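Local coordinates for putative lipoprotein (Bacteroides ovatus, PDB 3OQQ) that is of unknown function but is probably an exported lipoprotein of a gut bacterium, and carries bound calcium ions, at residues K240-S245 against E251-I256; L212-G217 against T222-E227; N246-E251 against K291-L296; S276-D279 against D283-Q286; F335-K338 against E344-M347. One frame throughout, in Å; residues are numbered along the deposited sequence.

How the contacts relate
Contacts 1 to 4 form one cluster, while contact 5 lies apart, its centre 20 to 27 Å from theirs. Arg253 of contact 1 is the hub: it forms salt bridges with Asp247 of contact 3 and Asp279 of contact 4, and Trp244 packs on both loops. Contact 4 is nested in the loop closed by contact 3, their centres 9 Å apart, and Thr248 meets Asp279 between them. Contact 2, centred 11 Å from contact 1, puts its leucines against Trp242, Trp244 and Ala255. Contacts 1 and 5 reach the same antiparallel sheet near its two outermost strands. A calcium ion lies about 5 Å from the Met284 side chain of contact 4.

Contact 1 (K240-S245 against E251-I256); sequences KNWNWS and EPRFAI
Arg253 runs across Trp242 and on to Trp244, its chain extended from CG to NE. Its CB stands over the six-membered ring of Trp242, 4.0 Å from the centroid, a CH-pi contact; Trp242 CG sits between its own backbone N and carbonyl carbon (chi1 67°), which turns the indole beneath this CB. Arg253 CG passes Asn243 ND2, and CD comes 3.5 Å from Trp244 CZ3. NE lies 3.3 Å from Trp244 CZ3, which is over one guanidinium face with the two planes 61° apart. At the tip, NE and NH2 form salt bridges with Asp247 and Asp279, and NH1 bonds to the carbonyls of Ser276 and Met278. The backbones join through Arg253 N to Trp242 O at 2.7 Å and Trp242 N to Arg253 O at 3.2 Å; Asn241 and Trp242 both face Arg253, a classic beta bulge in this hairpin. Asn243 ND2 adds a nearly straight bond to Glu251 O at 3.0 Å and also holds Asp247. With an alanine here, Asp247 and Asp279 would probably lose their common cation and Trp244 the group beside CZ3. Aliphatic carbons on indole and a charge between two carboxylates imply a buried arginine that is likely to stay protonated.

Contact 2 (L212-G217 against T222-E227); sequences LILKGG and TDLAKE
Leu214 and Leu224 meet through their methyls, Leu214 CD2 lying 3.8 Å from Leu224 CD1 as the two side chains cross obliquely. Leu224 CG is opposite its own carbonyl carbon (chi1 -64°), which carries CD1 onto Leu214. Leu224 CB rests 3.6 Å from Leu212 O, and Leu212 CB also packs against the CB atoms of Leu224 and Ala225. Ile213 and Asp223 point the same way, side by side, with Ile213 CG1 3.5 Å from Asp223 OD1. Leu214 and Thr222 exchange backbone bonds, Leu214 N to Thr222 O at 2.7 Å and Thr222 N to Leu214 O at 2.8 Å. Strands 205-215 and 221-230 form an antiparallel hairpin broken here by a classic beta bulge: Leu224 and Ala225 both face Leu212. Leu212 O accepts from Leu224 N at 2.7 Å and more weakly from Ala225 N, while Leu212 N donates to Ala225 O. The extra residue shifts the register by one and turns the chain at Leu224, whose CB is thereby directed toward the partner strand. A water spans the far pair, donating a hydrogen bond to Leu214 O at 2.9 Å and lying 2.7 Å from Thr222 OG1. Farther out, Trp242 packs on Leu214 and Leu224, Ala255 on Leu212, and Leu299 on Leu224. Asn239 ND2 bonds to Leu224 O, and the backbone of Ile213 pairs with Arg300 of strand 298-307.

Contact 3 (N246-E251 against K291-L296); sequences NDTRKE and KVREGL
The guanidinium of Arg293 lies between Thr248 and Leu296: Thr248 OG1 stands 3.2 Å above one face, over its centre, and Leu296 CD1 is 3.4 Å above the other, offset toward the rim. Asp247 OD1 comes to the edge, 2.9 Å from Arg293 NH2 in a salt bridge bent to 145° at the hydrogen, with a weak second bond from NH1 at 3.2 Å. The carboxylate and guanidinium are nearly coplanar, yet one oxygen takes both nitrogens, so this is not the two-oxygen bidentate pair. That oxygen also accepts from Thr248 N at 3.0 Å, which reaches it from the opposite face of the carboxylate plane. The arginine chain bends at its third torsion (chi3 67°), which brings the flat group round beneath Thr248. Thr248 CG2 adds to the cover, 3.6 Å from Arg293 NE, while OG1 makes no hydrogen bond to the guanidinium, its probable, unusually short partner being Asp279. In the guanidinium plane a water accepts from Arg293 NH2 at 2.7 Å and donates a hydrogen bond to Asn246 O. Asp247 OD2 forms a salt bridge with Arg253 NE, so the carboxylate sits between two arginines whose charges it would offset. Arg293 to Leu296 is a type II beta turn, with Gly295 at positive phi. This is a surface contact between two loops: 246-251 lies in the connection from strand 234-242 to strand 253-263, whereas the loop holding 291-296 leads into strand 298-307.

Contact 4 (S276-D279 against D283-Q286); sequences SLMD and DMFQ
A single water ties Met284 to Asp279, donating to Met284 O at 2.6 Å and accepting from Asp279 N at 2.8 Å. No direct hydrogen bond joins the two segments, so apart from this bridge the contact is made by apolar packing. Leu277 CB lies over the middle of the Phe285 ring, 3.8 Å from the centroid and only 7° off the ring normal, a CH-pi contact. Leu277 CD1 extends the cover toward Phe285 CE2 at 3.9 Å, and Leu277 O approaches Phe285 CD1 at 3.3 Å. The other face of the ring carries Gln286 CG, 3.6 Å above its plane, so the phenyl is sandwiched between two aliphatic groups. Phe285 CG is opposite its backbone N (chi1 -174°), the turn that brings the ring against Leu277. The whole contact is an irregular loop between strands 266-272 and 298-307, doubling back on itself without strand pairing; Met284 has positive phi at the return. Both methionines are selenomethionines and lie side by side, pointing the same way. Met278 CB presses on Met284 C at 3.6 Å, and the bent end of the Met278 chain lays CE beside Met284 CG at 3.9 Å. Outside the loop, Trp244 and Leu296 pack on Phe285, and Val182 of strand 173-184 on Leu277. Asp279 forms a salt bridge with Arg253 and probably bonds to Thr248. Met284 touches Glu397, a calcium ligand, and its side chain is about 5 Å from a bound calcium ion.

Contact 5 (F335-K338 against E344-M347); sequences FFIK and EIHM. With PGE (triethylene glycol), chain G.
Phe335 turns the edge of its ring to Met347 CE, while a water donates to Phe335 O at 2.6 Å and accepts from Met347 N at 2.9 Å. Phe336 lays CB over the centre of the His346 imidazole, 3.4 Å from the centroid. With Phe336 CG between its backbone N and carbonyl carbon (chi1 64°), the ring lies beside the imidazole but slid apart from it, planes at 27°. Ile337 and Ile345 form an antiparallel hydrogen-bonded pair, Ile337 N to Ile345 O at 3.0 Å and Ile345 N to Ile337 O at 2.8 Å, their side chains together on the face away from His346. Lys338 packs CG on Glu344 CG and sends NZ into a triethylene glycol, probably from the crystallisation liquor, whose O2 is 2.8 Å from NZ. Glycol O1 donates to Glu344 OE1 at 2.7 Å, and His346 NE2 to Glu344 OE2 at 2.5 Å. A leucine in place of His346 would probably leave Glu344 OE2 without this N-H and Phe336 CB without its flat bed. Asn334 OD1 fixes the imidazole at ND1. In this hairpin of strands 333-339 and 343-346, the glycol thus links Lys338 and Glu344, whose charged atoms do not meet directly.

Contact 1 (K240-S245 against E251-I256)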
# COMPACT_ATOMS: atom_id res chain seq x y z
N LYS A 240 -1.41 -23.33 -8.58
CA LYS A 240 -2.83 -23.62 -8.76
C LYS A 240 -3.27 -24.89 -8.01
O LYS A 240 -4.34 -25.45 -8.31
CB LYS A 240 -3.14 -23.72 -10.26
CG LYS A 240 -2.96 -22.37 -10.97
CD LYS A 240 -3.14 -22.51 -12.47
CE LYS A 240 -4.31 -21.70 -12.97
NZ LYS A 240 -4.20 -21.44 -14.44
N ASN A 241 -2.51 -25.29 -6.99
CA ASN A 241 -2.86 -26.51 -6.27
C ASN A 241 -2.43 -26.44 -4.80
O ASN A 241 -1.94 -27.42 -4.25
CB ASN A 241 -2.19 -27.70 -6.98
CG ASN A 241 -2.73 -29.05 -6.60
OD1 ASN A 241 -3.94 -29.24 -6.50
ND2 ASN A 241 -1.85 -30.04 -6.42
N TRP A 242 -2.66 -25.29 -4.15
CA TRP A 242 -2.23 -25.12 -2.77
C TRP A 242 -3.40 -25.14 -1.79
O TRP A 242 -4.56 -24.92 -2.16
CB TRP A 242 -1.40 -23.84 -2.59
CG TRP A 242 -2.18 -22.55 -2.77
CD1 TRP A 242 -2.35 -21.86 -3.94
CD2 TRP A 242 -2.87 -21.80 -1.75
NE1 TRP A 242 -3.13 -20.74 -3.72
CE2 TRP A 242 -3.43 -20.66 -2.38
CE3 TRP A 242 -3.04 -21.96 -0.36
CZ2 TRP A 242 -4.18 -19.71 -1.67
CZ3 TRP A 242 -3.79 -21.02 0.34
CH2 TRP A 242 -4.37 -19.92 -0.32
N ASN A 243 -3.07 -25.41 -0.53
CA ASN A 243 -4.00 -25.41 0.58
C ASN A 243 -3.28 -24.94 1.80
O ASN A 243 -2.05 -25.05 1.88
CB ASN A 243 -4.61 -26.80 0.81
CG ASN A 243 -5.67 -27.21 -0.17
OD1 ASN A 243 -5.42 -27.94 -1.11
ND2 ASN A 243 -6.88 -26.69 -0.01
N TRP A 244 -4.03 -24.33 2.73
CA TRP A 244 -3.48 -23.97 4.03
C TRP A 244 -3.23 -25.28 4.76
O TRP A 244 -3.89 -26.28 4.44
CB TRP A 244 -4.48 -23.10 4.82
CG TRP A 244 -4.46 -21.63 4.49
CD1 TRP A 244 -3.52 -20.72 4.87
CD2 TRP A 244 -5.45 -20.91 3.74
NE1 TRP A 244 -3.85 -19.47 4.39
CE2 TRP A 244 -5.05 -19.55 3.72
CE3 TRP A 244 -6.66 -21.27 3.13
CZ2 TRP A 244 -5.79 -18.56 3.06
CZ3 TRP A 244 -7.41 -20.28 2.48
CH2 TRP A 244 -6.98 -18.95 2.46
N SER A 245 -2.29 -25.31 5.72
CA SER A 245 -2.12 -26.48 6.57
C SER A 245 -3.43 -26.65 7.34
O SER A 245 -4.02 -25.64 7.71
CB SER A 245 -0.96 -26.27 7.55
OG SER A 245 0.28 -26.22 6.87
N GLU A 251 -10.63 -29.33 -1.54
CA GLU A 251 -10.45 -28.76 -2.88
C GLU A 251 -9.24 -27.82 -2.90
O GLU A 251 -9.09 -27.00 -1.98
CB GLU A 251 -11.70 -28.02 -3.38
CG GLU A 251 -13.00 -28.81 -3.29
CD GLU A 251 -13.73 -28.60 -1.97
OE1 GLU A 251 -13.36 -29.27 -0.98
OE2 GLU A 251 -14.63 -27.73 -1.92
N PRO A 252 -8.34 -27.93 -3.92
CA PRO A 252 -7.18 -27.03 -3.95
C PRO A 252 -7.57 -25.59 -4.25
O PRO A 252 -8.64 -25.31 -4.79
CB PRO A 252 -6.31 -27.62 -5.05
CG PRO A 252 -7.23 -28.32 -5.94
CD PRO A 252 -8.35 -28.83 -5.08
N ARG A 253 -6.67 -24.66 -3.89
CA ARG A 253 -6.88 -23.24 -4.12
C ARG A 253 -5.84 -22.79 -5.13
O ARG A 253 -4.96 -23.59 -5.48
CB ARG A 253 -6.82 -22.47 -2.79
CG ARG A 253 -7.72 -23.11 -1.70
CD ARG A 253 -7.62 -22.32 -0.41
NE ARG A 253 -8.31 -22.95 0.71
CZ ARG A 253 -9.60 -22.80 1.00
NH1 ARG A 253 -10.39 -22.13 0.18
NH2 ARG A 253 -10.11 -23.36 2.09
N PHE A 254 -5.97 -21.55 -5.67
CA PHE A 254 -5.00 -21.06 -6.64
C PHE A 254 -4.65 -19.60 -6.43
O PHE A 254 -5.45 -18.81 -5.90
CB PHE A 254 -5.47 -21.30 -8.07
CG PHE A 254 -6.50 -20.36 -8.64
CD1 PHE A 254 -7.85 -20.52 -8.35
CD2 PHE A 254 -6.12 -19.35 -9.53
CE1 PHE A 254 -8.81 -19.68 -8.93
CE2 PHE A 254 -7.08 -18.51 -10.10
CZ PHE A 254 -8.42 -18.67 -9.78
N ALA A 255 -3.45 -19.22 -6.86
CA ALA A 255 -3.01 -17.82 -6.82
C ALA A 255 -2.12 -17.59 -8.02
O ALA A 255 -1.37 -18.49 -8.39
CB ALA A 255 -2.27 -17.51 -5.52
N ILE A 256 -2.30 -16.46 -8.71
CA ILE A 256 -1.50 -16.11 -9.90
C ILE A 256 -1.01 -14.67 -9.72
O ILE A 256 -1.83 -13.75 -9.65
CB ILE A 256 -2.26 -16.28 -11.25
CG1 ILE A 256 -2.95 -17.66 -11.39
CG2 ILE A 256 -1.32 -15.97 -12.44
CD1 ILE A 256 -4.05 -17.71 -12.49

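Contact 2 (L212-G217 against T222-E227)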
# COMPACT_ATOMS: atom_id res chain seq x y z
N LEU A 212 4.71 -15.76 -4.43
CA LEU A 212 3.42 -16.07 -3.82
C LEU A 212 3.77 -16.75 -2.54
O LEU A 212 4.61 -17.66 -2.54
CB LEU A 212 2.58 -16.96 -4.72
CG LEU A 212 1.91 -16.23 -5.88
CD1 LEU A 212 1.32 -17.24 -6.88
CD2 LEU A 212 0.87 -15.23 -5.37
N ILE A 213 3.25 -16.25 -1.43
CA ILE A 213 3.64 -16.68 -0.07
C ILE A 213 2.42 -16.75 0.84
O ILE A 213 1.49 -15.97 0.67
CB ILE A 213 4.68 -15.62 0.51
CG1 ILE A 213 5.98 -15.49 -0.29
CG2 ILE A 213 5.03 -15.84 2.01
CD1 ILE A 213 6.70 -14.16 0.03
N LEU A 214 2.46 -17.65 1.84
CA LEU A 214 1.49 -17.72 2.95
C LEU A 214 2.18 -17.07 4.14
O LEU A 214 3.22 -17.55 4.60
CB LEU A 214 1.01 -19.15 3.24
CG LEU A 214 0.13 -19.80 2.15
CD1 LEU A 214 -0.41 -21.16 2.65
CD2 LEU A 214 -1.06 -18.86 1.74
N LYS A 215 1.66 -15.90 4.55
CA LYS A 215 2.24 -15.08 5.61
C LYS A 215 1.66 -15.43 7.00
O LYS A 215 0.56 -15.01 7.35
CB LYS A 215 2.04 -13.59 5.27
CG LYS A 215 2.56 -12.61 6.34
CD LYS A 215 1.63 -11.38 6.39
CE LYS A 215 1.95 -10.44 7.52
NZ LYS A 215 1.02 -9.28 7.55
N GLY A 216 2.42 -16.19 7.78
CA GLY A 216 2.05 -16.58 9.13
C GLY A 216 2.07 -15.40 10.08
O GLY A 216 2.91 -14.49 9.97
N GLY A 217 1.12 -15.40 11.01
CA GLY A 217 0.93 -14.35 12.00
C GLY A 217 2.10 -14.04 12.91
O GLY A 217 2.18 -12.91 13.43
N THR A 222 5.60 -19.05 4.15
CA THR A 222 5.61 -20.27 3.34
C THR A 222 5.54 -19.90 1.87
O THR A 222 4.56 -19.31 1.43
CB THR A 222 4.47 -21.23 3.74
OG1 THR A 222 4.55 -21.48 5.14
CG2 THR A 222 4.53 -22.54 2.96
N ASP A 223 6.58 -20.24 1.12
CA ASP A 223 6.63 -19.96 -0.32
C ASP A 223 5.70 -20.91 -1.11
O ASP A 223 5.76 -22.14 -0.91
CB ASP A 223 8.06 -20.08 -0.86
CG ASP A 223 9.01 -18.97 -0.45
OD1 ASP A 223 8.58 -17.80 -0.43
OD2 ASP A 223 10.21 -19.25 -0.30
N LEU A 224 4.85 -20.32 -1.99
CA LEU A 224 3.94 -21.09 -2.88
C LEU A 224 4.46 -21.15 -4.32
O LEU A 224 4.09 -22.04 -5.07
CB LEU A 224 2.51 -20.51 -2.88
CG LEU A 224 1.72 -20.55 -1.56
CD1 LEU A 224 0.44 -19.74 -1.68
CD2 LEU A 224 1.43 -21.99 -1.13
N ALA A 225 5.25 -20.14 -4.72
CA ALA A 225 5.85 -19.93 -6.05
C ALA A 225 6.79 -18.76 -5.99
O ALA A 225 6.59 -17.85 -5.18
CB ALA A 225 4.79 -19.67 -7.12
N LYS A 226 7.80 -18.75 -6.85
CA LYS A 226 8.79 -17.68 -6.91
C LYS A 226 9.54 -17.77 -8.20
O LYS A 226 9.82 -18.87 -8.67
CB LYS A 226 9.77 -17.78 -5.72
CG LYS A 226 10.83 -16.68 -5.63
CD LYS A 226 11.67 -16.89 -4.38
CE LYS A 226 12.27 -15.61 -3.87
NZ LYS A 226 12.84 -15.76 -2.51
N GLU A 227 9.81 -16.60 -8.77
CA GLU A 227 10.67 -16.39 -9.93
C GLU A 227 11.59 -15.26 -9.54
O GLU A 227 11.11 -14.19 -9.17
CB GLU A 227 9.89 -16.08 -11.22
CG GLU A 227 10.77 -16.13 -12.45
CD GLU A 227 10.05 -16.12 -13.78
OE1 GLU A 227 8.93 -16.67 -13.87
OE2 GLU A 227 10.65 -15.61 -14.76
O HOH W 1 3.21 -19.63 6.61

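Contact 3 (N246-E251 against K291-L296)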
# COMPACT_ATOMS: atom_id res chain seq x y z
N ASN A 246 -3.92 -27.88 7.51
CA ASN A 246 -5.18 -28.19 8.21
C ASN A 246 -6.32 -27.26 7.69
O ASN A 246 -7.01 -26.60 8.46
CB ASN A 246 -4.99 -28.12 9.75
CG ASN A 246 -3.71 -28.79 10.21
OD1 ASN A 246 -3.47 -29.99 9.98
ND2 ASN A 246 -2.80 -28.01 10.78
N ASP A 247 -6.45 -27.22 6.34
CA ASP A 247 -7.43 -26.42 5.60
C ASP A 247 -8.83 -26.94 5.81
O ASP A 247 -9.04 -28.14 6.00
CB ASP A 247 -7.09 -26.39 4.09
CG ASP A 247 -7.40 -25.05 3.42
OD1 ASP A 247 -8.12 -24.22 4.04
OD2 ASP A 247 -6.95 -24.84 2.28
N THR A 248 -9.81 -26.02 5.74
CA THR A 248 -11.23 -26.30 5.98
C THR A 248 -11.90 -26.99 4.76
O THR A 248 -13.06 -27.39 4.86
CB THR A 248 -11.92 -25.00 6.37
OG1 THR A 248 -11.61 -24.00 5.39
CG2 THR A 248 -11.49 -24.51 7.74
N ARG A 249 -11.17 -27.15 3.64
CA ARG A 249 -11.68 -27.83 2.46
C ARG A 249 -10.59 -28.71 1.86
O ARG A 249 -9.40 -28.46 2.09
CB ARG A 249 -12.25 -26.83 1.44
CG ARG A 249 -11.25 -26.21 0.44
CD ARG A 249 -12.00 -25.30 -0.52
NE ARG A 249 -11.27 -24.96 -1.75
CZ ARG A 249 -11.72 -24.09 -2.64
NH1 ARG A 249 -12.87 -23.46 -2.45
NH2 ARG A 249 -11.02 -23.83 -3.75
N LYS A 250 -10.99 -29.75 1.13
CA LYS A 250 -10.06 -30.67 0.45
C LYS A 250 -9.73 -30.16 -0.95
O LYS A 250 -8.67 -30.49 -1.49
CB LYS A 250 -10.64 -32.10 0.38
N GLU A 251 -10.63 -29.33 -1.54
CA GLU A 251 -10.45 -28.76 -2.88
C GLU A 251 -9.24 -27.82 -2.90
O GLU A 251 -9.09 -27.00 -1.98
CB GLU A 251 -11.70 -28.02 -3.38
CG GLU A 251 -13.00 -28.81 -3.29
CD GLU A 251 -13.73 -28.60 -1.97
OE1 GLU A 251 -13.36 -29.27 -0.98
OE2 GLU A 251 -14.63 -27.73 -1.92
N LYS A 291 -17.52 -17.52 11.31
CA LYS A 291 -16.87 -18.21 10.19
C LYS A 291 -15.44 -17.69 9.96
O LYS A 291 -14.72 -18.26 9.13
CB LYS A 291 -17.72 -18.09 8.90
CG LYS A 291 -19.21 -18.43 9.05
CD LYS A 291 -19.43 -19.88 9.44
CE LYS A 291 -20.88 -20.24 9.59
NZ LYS A 291 -21.03 -21.71 9.78
N VAL A 292 -15.03 -16.63 10.67
CA VAL A 292 -13.68 -16.08 10.50
C VAL A 292 -12.65 -17.11 11.03
O VAL A 292 -12.83 -17.66 12.11
CB VAL A 292 -13.53 -14.69 11.18
CG1 VAL A 292 -12.12 -14.12 10.98
CG2 VAL A 292 -14.58 -13.71 10.66
N ARG A 293 -11.60 -17.37 10.25
CA ARG A 293 -10.59 -18.36 10.61
C ARG A 293 -9.48 -17.63 11.35
O ARG A 293 -8.76 -16.81 10.78
CB ARG A 293 -10.09 -19.09 9.36
CG ARG A 293 -11.24 -19.75 8.60
CD ARG A 293 -10.82 -20.22 7.21
NE ARG A 293 -9.85 -21.30 7.34
CZ ARG A 293 -9.23 -21.88 6.32
NH1 ARG A 293 -9.49 -21.51 5.07
NH2 ARG A 293 -8.35 -22.84 6.54
N GLU A 294 -9.38 -17.94 12.66
CA GLU A 294 -8.46 -17.31 13.60
C GLU A 294 -7.01 -17.61 13.27
O GLU A 294 -6.65 -18.77 13.12
CB GLU A 294 -8.80 -17.77 15.04
CG GLU A 294 -10.18 -17.35 15.50
CD GLU A 294 -10.50 -15.86 15.39
OE1 GLU A 294 -9.61 -15.04 15.70
OE2 GLU A 294 -11.65 -15.53 15.03
N GLY A 295 -6.20 -16.56 13.19
CA GLY A 295 -4.76 -16.65 12.93
C GLY A 295 -4.38 -17.27 11.59
O GLY A 295 -3.27 -17.78 11.45
N LEU A 296 -5.29 -17.23 10.61
CA LEU A 296 -5.08 -17.81 9.30
C LEU A 296 -3.96 -17.07 8.56
O LEU A 296 -4.07 -15.85 8.38
CB LEU A 296 -6.39 -17.84 8.46
CG LEU A 296 -6.32 -18.70 7.17
CD1 LEU A 296 -6.23 -20.20 7.51
CD2 LEU A 296 -7.46 -18.40 6.23
O HOH W 2 -6.92 -23.78 8.63

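Contact 4 (S276-D279 against D283-Q286)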
# COMPACT_ATOMS: atom_id res chain seq x y z
N SER A 276 -10.88 -18.37 -4.84
CA SER A 276 -10.57 -19.70 -4.30
C SER A 276 -10.30 -19.66 -2.79
O SER A 276 -10.10 -20.72 -2.21
CB SER A 276 -9.37 -20.30 -5.03
OG SER A 276 -8.12 -19.72 -4.66
N LEU A 277 -10.33 -18.45 -2.15
CA LEU A 277 -10.00 -18.30 -0.72
C LEU A 277 -11.15 -18.67 0.20
O LEU A 277 -10.92 -19.24 1.27
CB LEU A 277 -9.51 -16.90 -0.40
CG LEU A 277 -8.31 -16.39 -1.20
CD1 LEU A 277 -7.95 -15.05 -0.75
CD2 LEU A 277 -7.10 -17.36 -1.12
N MSE A 278 -12.38 -18.33 -0.21
CA MSE A 278 -13.56 -18.71 0.56
C MSE A 278 -13.83 -20.23 0.43
O MSE A 278 -13.23 -20.90 -0.42
CB MSE A 278 -14.78 -17.92 0.09
CG MSE A 278 -15.27 -18.33 -1.31
SE MSE A 278 -16.69 -17.20 -1.97
CE MSE A 278 -15.80 -15.42 -1.61
N ASP A 279 -14.74 -20.75 1.26
CA ASP A 279 -15.15 -22.16 1.22
C ASP A 279 -16.51 -22.30 0.58
O ASP A 279 -16.82 -23.35 0.03
CB ASP A 279 -15.16 -22.77 2.62
CG ASP A 279 -13.77 -23.04 3.15
OD1 ASP A 279 -12.80 -22.91 2.37
OD2 ASP A 279 -13.65 -23.33 4.34
N ASP A 283 -20.77 -17.64 3.39
CA ASP A 283 -19.81 -17.15 4.37
C ASP A 283 -18.82 -16.21 3.78
O ASP A 283 -18.38 -15.28 4.47
CB ASP A 283 -19.04 -18.33 4.98
CG ASP A 283 -19.93 -19.32 5.67
OD1 ASP A 283 -21.08 -18.96 5.97
OD2 ASP A 283 -19.48 -20.46 5.91
N MSE A 284 -18.35 -16.51 2.56
CA MSE A 284 -17.29 -15.74 1.91
C MSE A 284 -15.99 -15.85 2.76
O MSE A 284 -15.83 -16.86 3.46
CB MSE A 284 -17.73 -14.29 1.61
CG MSE A 284 -18.83 -14.24 0.50
SE MSE A 284 -19.78 -12.56 0.47
CE MSE A 284 -21.13 -13.03 1.65
N PHE A 285 -15.07 -14.87 2.70
CA PHE A 285 -13.75 -15.02 3.31
C PHE A 285 -13.37 -13.95 4.35
O PHE A 285 -13.08 -12.81 3.98
CB PHE A 285 -12.67 -15.06 2.19
CG PHE A 285 -11.27 -15.37 2.67
CD1 PHE A 285 -10.97 -16.61 3.25
CD2 PHE A 285 -10.24 -14.44 2.53
CE1 PHE A 285 -9.69 -16.88 3.70
CE2 PHE A 285 -8.95 -14.74 2.97
CZ PHE A 285 -8.68 -15.95 3.56
N GLN A 286 -13.23 -14.40 5.64
CA GLN A 286 -12.83 -13.58 6.79
C GLN A 286 -13.79 -12.39 7.01
O GLN A 286 -13.32 -11.32 7.39
CB GLN A 286 -11.37 -13.09 6.64
CG GLN A 286 -10.31 -14.22 6.41
CD GLN A 286 -10.26 -15.24 7.54
OE1 GLN A 286 -11.21 -15.96 7.81
NE2 GLN A 286 -9.13 -15.37 8.21
O HOH W 3 -16.22 -19.40 3.18

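Contact 5 (F335-K338 against E344-M347)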
# COMPACT_ATOMS: atom_id res chain seq x y z
N PHE A 335 -4.16 1.50 -6.79
CA PHE A 335 -4.74 0.22 -6.38
C PHE A 335 -6.06 -0.06 -7.11
O PHE A 335 -6.79 0.86 -7.46
CB PHE A 335 -4.97 0.20 -4.86
CG PHE A 335 -3.68 0.24 -4.09
CD1 PHE A 335 -2.84 -0.87 -4.07
CD2 PHE A 335 -3.30 1.37 -3.39
CE1 PHE A 335 -1.62 -0.83 -3.38
CE2 PHE A 335 -2.10 1.39 -2.65
CZ PHE A 335 -1.26 0.30 -2.67
N PHE A 336 -6.35 -1.34 -7.33
CA PHE A 336 -7.58 -1.74 -8.02
C PHE A 336 -7.93 -3.18 -7.71
O PHE A 336 -7.09 -3.94 -7.22
CB PHE A 336 -7.46 -1.56 -9.57
CG PHE A 336 -6.44 -2.41 -10.30
CD1 PHE A 336 -5.13 -1.95 -10.48
CD2 PHE A 336 -6.78 -3.64 -10.85
CE1 PHE A 336 -4.19 -2.72 -11.17
CE2 PHE A 336 -5.85 -4.40 -11.55
CZ PHE A 336 -4.55 -3.95 -11.69
N ILE A 337 -9.17 -3.55 -8.06
CA ILE A 337 -9.66 -4.90 -8.01
C ILE A 337 -10.35 -5.24 -9.34
O ILE A 337 -10.75 -4.34 -10.10
CB ILE A 337 -10.59 -5.21 -6.81
CG1 ILE A 337 -11.90 -4.33 -6.82
CG2 ILE A 337 -9.79 -5.12 -5.49
CD1 ILE A 337 -13.04 -4.94 -6.19
N LYS A 338 -10.45 -6.55 -9.62
CA LYS A 338 -11.25 -7.07 -10.73
C LYS A 338 -12.28 -8.03 -10.19
O LYS A 338 -12.07 -8.70 -9.17
CB LYS A 338 -10.43 -7.74 -11.83
CG LYS A 338 -9.52 -6.83 -12.62
CD LYS A 338 -9.33 -7.43 -14.00
CE LYS A 338 -7.89 -7.59 -14.34
NZ LYS A 338 -7.74 -8.09 -15.74
N GLU A 344 -12.95 -3.81 -13.92
CA GLU A 344 -11.86 -3.26 -13.12
C GLU A 344 -12.34 -2.04 -12.35
O GLU A 344 -12.93 -1.13 -12.94
CB GLU A 344 -10.72 -2.89 -14.10
CG GLU A 344 -9.32 -2.79 -13.53
CD GLU A 344 -8.37 -2.20 -14.55
OE1 GLU A 344 -7.86 -2.96 -15.40
OE2 GLU A 344 -8.22 -0.96 -14.56
N ILE A 345 -12.13 -2.05 -11.02
CA ILE A 345 -12.57 -0.96 -10.13
C ILE A 345 -11.34 -0.32 -9.48
O ILE A 345 -10.49 -1.02 -8.99
CB ILE A 345 -13.60 -1.50 -9.07
CG1 ILE A 345 -14.74 -2.29 -9.77
CG2 ILE A 345 -14.16 -0.37 -8.17
CD1 ILE A 345 -15.62 -3.17 -8.85
N HIS A 346 -11.26 1.01 -9.50
CA HIS A 346 -10.21 1.77 -8.84
C HIS A 346 -10.87 2.70 -7.81
O HIS A 346 -12.10 2.84 -7.81
CB HIS A 346 -9.40 2.59 -9.88
CG HIS A 346 -8.62 1.74 -10.85
ND1 HIS A 346 -7.25 1.73 -10.83
CD2 HIS A 346 -9.05 0.92 -11.84
CE1 HIS A 346 -6.88 0.92 -11.81
NE2 HIS A 346 -7.93 0.40 -12.44
N MSE A 347 -10.08 3.37 -6.97
CA MSE A 347 -10.63 4.35 -6.03
C MSE A 347 -10.95 5.66 -6.77
O MSE A 347 -10.49 5.85 -7.89
CB MSE A 347 -9.65 4.62 -4.88
CG MSE A 347 -9.28 3.36 -4.12
SE MSE A 347 -8.14 3.67 -2.60
CE MSE A 347 -6.54 4.16 -3.54
C1 PGE G . -6.69 -5.26 -17.46
O1 PGE G . -8.06 -5.17 -16.98
C2 PGE G . -5.64 -5.35 -16.38
O2 PGE G . -5.34 -6.70 -16.17
C3 PGE G . -3.99 -7.04 -15.91
C4 PGE G . -3.86 -8.56 -15.84
O4 PGE G . -7.52 -11.22 -14.95
C6 PGE G . -6.24 -10.90 -14.28
C5 PGE G . -5.17 -10.47 -15.17
O3 PGE G . -4.86 -9.09 -14.95
O HOH W 4 -7.20 3.36 -6.95